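Rod shape determining protein RodA (Thermus thermophilus, PDB 6BAR) probably polymerises peptidoglycan from lipid-linked disaccharide-pentapeptide precursors during cell wall elongation, as a membrane-embedded SEDS-family glycosyltransferase. Local coordinates at residues 25-34 with 256-264; 306-314 with 324-332. One frame throughout, in Å; residues are numbered along the deposited sequence.

Interaction 1: residues 25-34 with 256-264; sequences LGFVNLGSAA and FVFSVWAEE. With OLC ((2R)-2,3-dihydroxypropyl (9Z)-octadec-9-enoate), chain B.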
loop_
_atom_site.group_PDB
_atom_site.type_symbol
_atom_site.label_atom_id
_atom_site.label_comp_id
_atom_site.label_asym_id
_atom_site.label_seq_id
_atom_site.Cartn_x
_atom_site.Cartn_y
_atom_site.Cartn_z
ATOM N N LEU A 25 16.856 -4.824 3.917
ATOM C CA LEU A 25 17.244 -5.461 2.664
ATOM C C LEU A 25 17.149 -4.491 1.496
ATOM O O LEU A 25 18.046 -4.441 0.643
ATOM C CB LEU A 25 16.379 -6.688 2.404
ATOM C CG LEU A 25 16.903 -7.929 3.103
ATOM C CD1 LEU A 25 16.298 -9.170 2.484
ATOM C CD2 LEU A 25 18.420 -7.966 3.030
ATOM N N GLY A 26 16.057 -3.732 1.427
ATOM C CA GLY A 26 15.942 -2.715 0.401
ATOM C C GLY A 26 17.120 -1.761 0.397
ATOM O O GLY A 26 17.646 -1.418 -0.664
ATOM N N PHE A 27 17.566 -1.340 1.587
ATOM C CA PHE A 27 18.675 -0.387 1.662
ATOM C C PHE A 27 20.007 -1.031 1.296
ATOM O O PHE A 27 20.839 -0.398 0.636
ATOM C CB PHE A 27 18.767 0.240 3.051
ATOM C CG PHE A 27 17.943 1.488 3.220
ATOM C CD1 PHE A 27 18.497 2.742 3.015
ATOM C CD2 PHE A 27 16.619 1.407 3.614
ATOM C CE1 PHE A 27 17.738 3.894 3.190
ATOM C CE2 PHE A 27 15.854 2.551 3.791
ATOM C CZ PHE A 27 16.416 3.798 3.576
ATOM N N VAL A 28 20.251 -2.272 1.728
ATOM C CA VAL A 28 21.531 -2.880 1.370
ATOM C C VAL A 28 21.555 -3.288 -0.100
ATOM O O VAL A 28 22.638 -3.471 -0.672
ATOM C CB VAL A 28 21.873 -4.075 2.284
ATOM C CG1 VAL A 28 22.002 -3.618 3.742
ATOM C CG2 VAL A 28 20.855 -5.195 2.135
ATOM N N ASN A 29 20.384 -3.413 -0.732
ATOM C CA ASN A 29 20.338 -3.680 -2.164
ATOM C C ASN A 29 20.529 -2.407 -2.972
ATOM O O ASN A 29 21.282 -2.394 -3.950
ATOM C CB ASN A 29 19.016 -4.334 -2.547
ATOM C CG ASN A 29 18.976 -4.724 -4.008
ATOM O OD1 ASN A 29 19.964 -5.220 -4.552
ATOM N ND2 ASN A 29 17.843 -4.491 -4.657
ATOM N N LEU A 30 19.840 -1.331 -2.585
ATOM C CA LEU A 30 19.973 -0.077 -3.317
ATOM C C LEU A 30 21.417 0.407 -3.342
ATOM O O LEU A 30 21.850 1.025 -4.321
ATOM C CB LEU A 30 19.068 0.986 -2.704
ATOM C CG LEU A 30 18.833 2.208 -3.584
ATOM C CD1 LEU A 30 18.157 1.812 -4.893
ATOM C CD2 LEU A 30 18.011 3.239 -2.840
ATOM N N GLY A 31 22.182 0.126 -2.288
ATOM C CA GLY A 31 23.581 0.502 -2.279
ATOM C C GLY A 31 24.451 -0.267 -3.251
ATOM O O GLY A 31 25.634 0.063 -3.378
ATOM N N SER A 32 23.908 -1.282 -3.925
ATOM C CA SER A 32 24.677 -2.020 -4.920
ATOM C C SER A 32 23.888 -2.123 -6.221
ATOM O O SER A 32 24.470 -2.263 -7.303
ATOM C CB SER A 32 25.059 -3.411 -4.399
ATOM O OG SER A 32 23.933 -4.268 -4.307
ATOM N N ALA A 33 22.562 -2.041 -6.120
ATOM C CA ALA A 33 21.677 -2.056 -7.284
ATOM C C ALA A 33 21.584 -0.637 -7.826
ATOM O O ALA A 33 20.756 0.166 -7.389
ATOM C CB ALA A 33 20.304 -2.604 -6.918
ATOM N N ALA A 34 22.445 -0.340 -8.801
ATOM C CA ALA A 34 22.604 0.990 -9.382
ATOM C C ALA A 34 22.732 2.027 -8.271
ATOM O O ALA A 34 21.792 2.792 -8.020
ATOM C CB ALA A 34 21.440 1.324 -10.316
ATOM N N PHE A 256 14.699 -1.347 -11.510
ATOM C CA PHE A 256 16.159 -1.318 -11.444
ATOM C C PHE A 256 16.693 -1.636 -10.054
ATOM O O PHE A 256 17.915 -1.677 -9.873
ATOM C CB PHE A 256 16.700 0.039 -11.934
ATOM C CG PHE A 256 16.684 1.152 -10.899
ATOM C CD1 PHE A 256 15.503 1.785 -10.541
ATOM C CD2 PHE A 256 17.869 1.609 -10.336
ATOM C CE1 PHE A 256 15.501 2.822 -9.617
ATOM C CE2 PHE A 256 17.871 2.644 -9.411
ATOM C CZ PHE A 256 16.687 3.251 -9.053
ATOM N N VAL A 257 15.810 -1.884 -9.088
ATOM C CA VAL A 257 16.191 -2.280 -7.738
ATOM C C VAL A 257 15.964 -3.778 -7.587
ATOM O O VAL A 257 16.666 -4.452 -6.824
ATOM C CB VAL A 257 15.398 -1.477 -6.689
ATOM C CG1 VAL A 257 15.946 -1.725 -5.287
ATOM C CG2 VAL A 257 15.425 0.002 -7.032
ATOM N N PHE A 258 14.991 -4.312 -8.323
ATOM C CA PHE A 258 14.660 -5.726 -8.203
ATOM C C PHE A 258 15.327 -6.581 -9.277
ATOM O O PHE A 258 15.673 -7.740 -9.013
ATOM C CB PHE A 258 13.146 -5.917 -8.250
ATOM C CG PHE A 258 12.721 -7.351 -8.153
ATOM C CD1 PHE A 258 12.654 -7.988 -6.924
ATOM C CD2 PHE A 258 12.397 -8.067 -9.292
ATOM C CE1 PHE A 258 12.270 -9.308 -6.836
ATOM C CE2 PHE A 258 12.013 -9.383 -9.210
ATOM C CZ PHE A 258 11.948 -10.006 -7.982
ATOM N N SER A 259 15.507 -6.041 -10.486
ATOM C CA SER A 259 16.194 -6.790 -11.533
ATOM C C SER A 259 17.652 -7.043 -11.172
ATOM O O SER A 259 18.230 -8.041 -11.623
ATOM C CB SER A 259 16.095 -6.041 -12.871
ATOM O OG SER A 259 16.773 -4.795 -12.823
ATOM N N VAL A 260 18.247 -6.171 -10.360
ATOM C CA VAL A 260 19.621 -6.345 -9.902
ATOM C C VAL A 260 19.689 -7.295 -8.709
ATOM O O VAL A 260 20.623 -8.092 -8.598
ATOM C CB VAL A 260 20.228 -4.966 -9.569
ATOM C CG1 VAL A 260 21.699 -5.103 -9.203
ATOM C CG2 VAL A 260 20.049 -4.007 -10.743
ATOM N N TRP A 261 18.701 -7.237 -7.806
ATOM C CA TRP A 261 18.670 -8.160 -6.671
ATOM C C TRP A 261 18.444 -9.594 -7.131
ATOM O O TRP A 261 19.064 -10.525 -6.604
ATOM C CB TRP A 261 17.586 -7.744 -5.675
ATOM C CG TRP A 261 17.247 -8.808 -4.636
ATOM C CD1 TRP A 261 16.312 -9.807 -4.746
ATOM C CD2 TRP A 261 17.838 -8.963 -3.338
ATOM N NE1 TRP A 261 16.294 -10.572 -3.602
ATOM C CE2 TRP A 261 17.219 -10.075 -2.722
ATOM C CE3 TRP A 261 18.831 -8.269 -2.635
ATOM C CZ2 TRP A 261 17.561 -10.507 -1.443
ATOM C CZ3 TRP A 261 19.171 -8.702 -1.362
ATOM C CH2 TRP A 261 18.536 -9.811 -0.780
ATOM N N ALA A 262 17.552 -9.793 -8.107
ATOM C CA ALA A 262 17.234 -11.139 -8.569
ATOM C C ALA A 262 18.425 -11.827 -9.222
ATOM O O ALA A 262 18.480 -13.065 -9.236
ATOM C CB ALA A 262 16.052 -11.089 -9.542
ATOM N N GLU A 263 19.378 -11.051 -9.748
ATOM C CA GLU A 263 20.571 -11.574 -10.406
ATOM C C GLU A 263 21.795 -11.624 -9.496
ATOM O O GLU A 263 22.588 -12.564 -9.605
ATOM C CB GLU A 263 20.894 -10.738 -11.654
ATOM C CG GLU A 263 21.961 -11.338 -12.576
ATOM C CD GLU A 263 22.155 -10.547 -13.867
ATOM O OE1 GLU A 263 21.301 -9.698 -14.199
ATOM O OE2 GLU A 263 23.171 -10.777 -14.555
ATOM N N GLU A 264 21.973 -10.649 -8.596
ATOM C CA GLU A 264 23.126 -10.663 -7.697
ATOM C C GLU A 264 22.934 -11.588 -6.498
ATOM O O GLU A 264 23.921 -11.925 -5.835
ATOM C CB GLU A 264 23.450 -9.241 -7.201
ATOM C CG GLU A 264 23.923 -8.263 -8.289
ATOM C CD GLU A 264 24.361 -6.901 -7.740
ATOM O OE1 GLU A 264 25.147 -6.203 -8.421
ATOM O OE2 GLU A 264 23.928 -6.526 -6.629
HETATM C C18 OLC B . 15.625 -0.102 9.980
HETATM C C10 OLC B . 22.344 3.400 5.018
HETATM C C9 OLC B . 23.658 3.712 5.020
HETATM C C17 OLC B . 16.561 -0.402 8.826
HETATM C C11 OLC B . 21.499 3.604 6.259
HETATM C C8 OLC B . 24.477 3.495 3.765
HETATM C C24 OLC B . 30.473 -3.283 -2.466
HETATM C C16 OLC B . 17.395 0.815 8.473
HETATM C C12 OLC B . 20.066 3.201 5.985
HETATM C C7 OLC B . 24.335 2.050 3.328
HETATM C C15 OLC B . 18.333 0.478 7.329
HETATM C C13 OLC B . 19.395 2.738 7.262
HETATM C C6 OLC B . 24.230 1.942 1.820
HETATM C C14 OLC B . 19.631 1.254 7.444
HETATM C C5 OLC B . 24.278 0.484 1.395
HETATM C C4 OLC B . 25.578 -0.160 1.837
HETATM C C3 OLC B . 26.464 -0.529 0.660
HETATM C C2 OLC B . 26.978 0.721 -0.040
HETATM C C21 OLC B . 29.479 -1.030 -2.196
HETATM C C1 OLC B . 28.284 0.472 -0.781
HETATM C C22 OLC B . 29.183 -2.486 -2.525
HETATM O O19 OLC B . 29.315 0.922 -0.318
HETATM O O25 OLC B . 30.249 -4.655 -2.715
HETATM O O23 OLC B . 28.266 -3.025 -1.600
HETATM O O20 OLC B . 28.309 -0.260 -1.990
#

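Interaction 2: residues 306-314 with 324-332; sequences MLGFQVVVN and VTGLTLPLF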
loop_
_atom_site.group_PDB
_atom_site.type_symbol
_atom_site.label_atom_id
_atom_site.label_comp_id
_atom_site.label_asym_id
_atom_site.label_seq_id
_atom_site.Cartn_x
_atom_site.Cartn_y
_atom_site.Cartn_z
ATOM N N MET A 306 -3.939 -4.958 -0.435
ATOM C CA MET A 306 -3.265 -3.998 -1.303
ATOM C C MET A 306 -1.758 -4.244 -1.341
ATOM O O MET A 306 -1.130 -4.198 -2.413
ATOM C CB MET A 306 -3.575 -2.579 -0.833
ATOM C CG MET A 306 -5.017 -2.168 -1.072
ATOM S SD MET A 306 -5.338 -0.445 -0.654
ATOM C CE MET A 306 -6.913 -0.208 -1.470
ATOM N N LEU A 307 -1.162 -4.521 -0.181
ATOM C CA LEU A 307 0.281 -4.737 -0.131
ATOM C C LEU A 307 0.683 -5.978 -0.930
ATOM O O LEU A 307 1.540 -5.914 -1.832
ATOM C CB LEU A 307 0.720 -4.852 1.327
ATOM C CG LEU A 307 2.129 -4.398 1.685
ATOM C CD1 LEU A 307 2.171 -4.018 3.149
ATOM C CD2 LEU A 307 3.121 -5.507 1.400
ATOM N N GLY A 308 0.077 -7.125 -0.600
ATOM C CA GLY A 308 0.342 -8.333 -1.357
ATOM C C GLY A 308 0.092 -8.172 -2.843
ATOM O O GLY A 308 0.795 -8.769 -3.664
ATOM N N PHE A 309 -0.893 -7.351 -3.216
ATOM C CA PHE A 309 -1.207 -7.188 -4.630
ATOM C C PHE A 309 -0.113 -6.418 -5.351
ATOM O O PHE A 309 0.245 -6.768 -6.478
ATOM C CB PHE A 309 -2.554 -6.488 -4.806
ATOM C CG PHE A 309 -2.997 -6.381 -6.240
ATOM C CD1 PHE A 309 -3.592 -7.456 -6.877
ATOM C CD2 PHE A 309 -2.825 -5.203 -6.947
ATOM C CE1 PHE A 309 -4.006 -7.359 -8.198
ATOM C CE2 PHE A 309 -3.237 -5.100 -8.269
ATOM C CZ PHE A 309 -3.827 -6.179 -8.892
ATOM N N GLN A 310 0.431 -5.368 -4.727
ATOM C CA GLN A 310 1.576 -4.703 -5.348
ATOM C C GLN A 310 2.744 -5.668 -5.513
ATOM O O GLN A 310 3.421 -5.674 -6.556
ATOM C CB GLN A 310 2.005 -3.487 -4.536
ATOM C CG GLN A 310 0.946 -2.422 -4.487
ATOM C CD GLN A 310 1.511 -1.062 -4.161
ATOM O OE1 GLN A 310 0.809 -0.196 -3.638
ATOM N NE2 GLN A 310 2.788 -0.860 -4.473
ATOM N N VAL A 311 2.985 -6.510 -4.504
ATOM C CA VAL A 311 4.089 -7.469 -4.607
ATOM C C VAL A 311 3.869 -8.421 -5.785
ATOM O O VAL A 311 4.771 -8.652 -6.608
ATOM C CB VAL A 311 4.271 -8.233 -3.283
ATOM C CG1 VAL A 311 5.293 -9.342 -3.454
ATOM C CG2 VAL A 311 4.701 -7.276 -2.185
ATOM N N VAL A 312 2.664 -8.987 -5.895
ATOM C CA VAL A 312 2.442 -9.952 -6.970
ATOM C C VAL A 312 2.337 -9.270 -8.331
ATOM O O VAL A 312 2.556 -9.922 -9.358
ATOM C CB VAL A 312 1.210 -10.843 -6.710
ATOM C CG1 VAL A 312 1.416 -11.681 -5.451
ATOM C CG2 VAL A 312 -0.065 -10.021 -6.631
ATOM N N VAL A 313 2.030 -7.971 -8.375
ATOM C CA VAL A 313 2.087 -7.234 -9.636
ATOM C C VAL A 313 3.529 -7.115 -10.109
ATOM O O VAL A 313 3.839 -7.325 -11.290
ATOM C CB VAL A 313 1.430 -5.850 -9.485
ATOM C CG1 VAL A 313 1.975 -4.880 -10.530
ATOM C CG2 VAL A 313 -0.078 -5.962 -9.606
ATOM N N ASN A 314 4.435 -6.771 -9.190
ATOM C CA ASN A 314 5.843 -6.695 -9.567
ATOM C C ASN A 314 6.402 -8.061 -9.963
ATOM O O ASN A 314 7.311 -8.137 -10.801
ATOM C CB ASN A 314 6.657 -6.070 -8.439
ATOM C CG ASN A 314 6.349 -4.590 -8.258
ATOM O OD1 ASN A 314 6.985 -3.732 -8.868
ATOM N ND2 ASN A 314 5.366 -4.287 -7.417
ATOM N N VAL A 324 4.243 -2.864 -17.654
ATOM C CA VAL A 324 4.688 -2.388 -16.348
ATOM C C VAL A 324 3.772 -1.266 -15.878
ATOM O O VAL A 324 3.155 -0.550 -16.675
ATOM C CB VAL A 324 6.160 -1.919 -16.410
ATOM C CG1 VAL A 324 6.281 -0.625 -17.211
ATOM C CG2 VAL A 324 6.749 -1.746 -15.010
ATOM N N THR A 325 3.678 -1.119 -14.561
ATOM C CA THR A 325 2.964 -0.027 -13.920
ATOM C C THR A 325 3.907 0.696 -12.970
ATOM O O THR A 325 5.015 0.232 -12.688
ATOM C CB THR A 325 1.734 -0.542 -13.164
ATOM O OG1 THR A 325 2.071 -1.753 -12.472
ATOM C CG2 THR A 325 0.589 -0.811 -14.128
ATOM N N GLY A 326 3.456 1.839 -12.462
ATOM C CA GLY A 326 4.278 2.615 -11.554
ATOM C C GLY A 326 4.340 2.071 -10.138
ATOM O O GLY A 326 4.778 2.775 -9.224
ATOM N N LEU A 327 3.912 0.821 -9.942
ATOM C CA LEU A 327 3.826 0.226 -8.609
ATOM C C LEU A 327 5.183 -0.330 -8.198
ATOM O O LEU A 327 5.700 -1.257 -8.831
ATOM C CB LEU A 327 2.777 -0.885 -8.574
ATOM C CG LEU A 327 1.337 -0.554 -8.966
ATOM C CD1 LEU A 327 0.451 -1.797 -8.907
ATOM C CD2 LEU A 327 0.785 0.556 -8.085
ATOM N N THR A 328 5.750 0.218 -7.133
ATOM C CA THR A 328 7.020 -0.280 -6.636
ATOM C C THR A 328 6.795 -1.453 -5.690
ATOM O O THR A 328 5.677 -1.741 -5.255
ATOM C CB THR A 328 7.798 0.832 -5.936
ATOM O OG1 THR A 328 6.936 1.515 -5.020
ATOM C CG2 THR A 328 8.328 1.819 -6.961
ATOM N N LEU A 329 7.880 -2.152 -5.404
ATOM C CA LEU A 329 7.863 -3.168 -4.372
ATOM C C LEU A 329 7.862 -2.472 -3.017
ATOM O O LEU A 329 8.822 -1.762 -2.699
ATOM C CB LEU A 329 9.072 -4.076 -4.509
ATOM C CG LEU A 329 8.918 -5.465 -3.915
ATOM C CD1 LEU A 329 7.702 -6.141 -4.518
ATOM C CD2 LEU A 329 10.168 -6.257 -4.206
ATOM N N PRO A 330 6.814 -2.627 -2.208
ATOM C CA PRO A 330 6.697 -1.819 -0.985
ATOM C C PRO A 330 7.824 -2.088 0.008
ATOM O O PRO A 330 8.199 -3.237 0.255
ATOM C CB PRO A 330 5.330 -2.232 -0.420
ATOM C CG PRO A 330 4.982 -3.527 -1.113
ATOM C CD PRO A 330 5.617 -3.443 -2.459
ATOM N N LEU A 331 8.366 -0.994 0.567
ATOM C CA LEU A 331 9.446 -0.996 1.557
ATOM C C LEU A 331 10.795 -1.382 0.956
ATOM O O LEU A 331 11.836 -1.206 1.601
ATOM C CB LEU A 331 9.127 -1.937 2.731
ATOM C CG LEU A 331 7.906 -1.668 3.616
ATOM C CD1 LEU A 331 7.634 -2.867 4.509
ATOM C CD2 LEU A 331 8.117 -0.415 4.445
ATOM N N PHE A 332 10.799 -1.897 -0.274
ATOM C CA PHE A 332 11.999 -2.445 -0.899
ATOM C C PHE A 332 12.479 -1.639 -2.097
ATOM O O PHE A 332 13.665 -1.302 -2.182
ATOM C CB PHE A 332 11.749 -3.898 -1.328
ATOM C CG PHE A 332 12.980 -4.604 -1.820
ATOM C CD1 PHE A 332 13.900 -5.118 -0.920
ATOM C CD2 PHE A 332 13.219 -4.758 -3.181
ATOM C CE1 PHE A 332 15.036 -5.766 -1.364
ATOM C CE2 PHE A 332 14.353 -5.409 -3.635
ATOM C CZ PHE A 332 15.264 -5.913 -2.724
#

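Interaction 1: residues 25-34 with 256-264
N29 reaches across to V257 and W261 with its CG opposite the backbone N (chi1 -176°), which carries the amide to V257 O and the W261 edge. N29 ND2 donates to V257 O; the modelled 2.5 Å is too short to be taken literally at this resolution, and the N-H...O angle of 136° is bent. N29 OD1, the other amide branch, lies in the plane of the W261 ring at its edge, 3.8 Å from W261 CE3, with amide and indole turned 77° apart. Replacing N29 by alanine removes the amide, which would probably leave V257 O without this donor and open a gap beside the indole edge. One turn earlier, L25 CD1 meets the far end of the indole, 4.0 Å from W261 CH2.

Beyond the helix, S32 OG sits 3.2 Å from E264 OE2, reached by a glutamate chain extended beyond CG. A33 CB abuts the branch point of V260 (A33 CB to V260 CB 3.6 Å). A34 CB lies at the F256 ring edge, near its plane, 3.6 Å from F256 CD2, while V257 CG2 sits over the centre of one face of that ring and also takes L30 CD1 at 3.9 Å. On the lipid side, the OLC chain lies over one face of the F27 ring. The contact is helix-end packing, in which short helix 258-264, preceding helix 266-288, rests against the end of helix 13-30 in the helical SEDS fold.

Interaction 2: residues 306-314 with 324-332
Q310 and N314, one turn apart on helix 294-319, both direct their amide nitrogens at the backbone of 324-332. Q310 takes the longer route: with its chain extended beyond CG, Q310 NE2 comes 3.1 Å from T328 O, a weak bond bent to 129°. N314, with CG anti to its carbonyl carbon (chi1 -69°), offers ND2 to two acceptors, again weakly: N314 ND2 to T328 O is 3.4 Å and N314 ND2 to L327 O is also 3.4 Å. T328 O thus receives a weak bond from each side chain. N314 ND2 also bonds to Q310 O within the helix, on the opposite face of that carbonyl from N314 N, though the modelled length is too short to trust. N314 OD1 faces L327 O, acceptor against acceptor, which leaves the rotation of this amide doubtful.

The nearest CA atoms pair L307 with P330, V311 with L329 and Q310 with L327, so the loop runs back along the helix it has just left. The SEDS family signature begins at N314 and continues through this loop toward helix 336-354.

Apolar contacts flank the amides. P330 CG lies 3.7 Å from L307 CD2 and 3.9 Å from V311 CG2, the valine crossing the proline at about a right angle. L329 CD1 meets the same V311 methyl, CG2, at 4.0 Å. Toward the other end, L327 CD1 packs 3.8 Å from V313 CG1, whose sister branch CG2 sits above the F309 ring, offset toward its rim. V158 of helix 153-170 touches Q310 and L327, and the OH of Y277 on helix 266-288 hydrogen-bonds to P330 O.

Interaction 2 lies deep in the fold, its centre about 8 Å from that of the chain, whereas interaction 1 is about 21 Å out and only partly buried, beside a bound lipid. Interaction 1 sets the end of helix 13-30 and the residues after it against short helix 258-264 and the residues before it, more than 220 positions away; interaction 2 sets helix 294-319 against the loop that follows it. Both use a side-chain amide on a backbone carbonyl, but interaction 1 adds a carboxylate and aromatic rings, interaction 2 a proline packed among aliphatic branches. F332, ending 324-332, connects them physically: its ring packs on G26 and N29 and meets W261 edge-to-face.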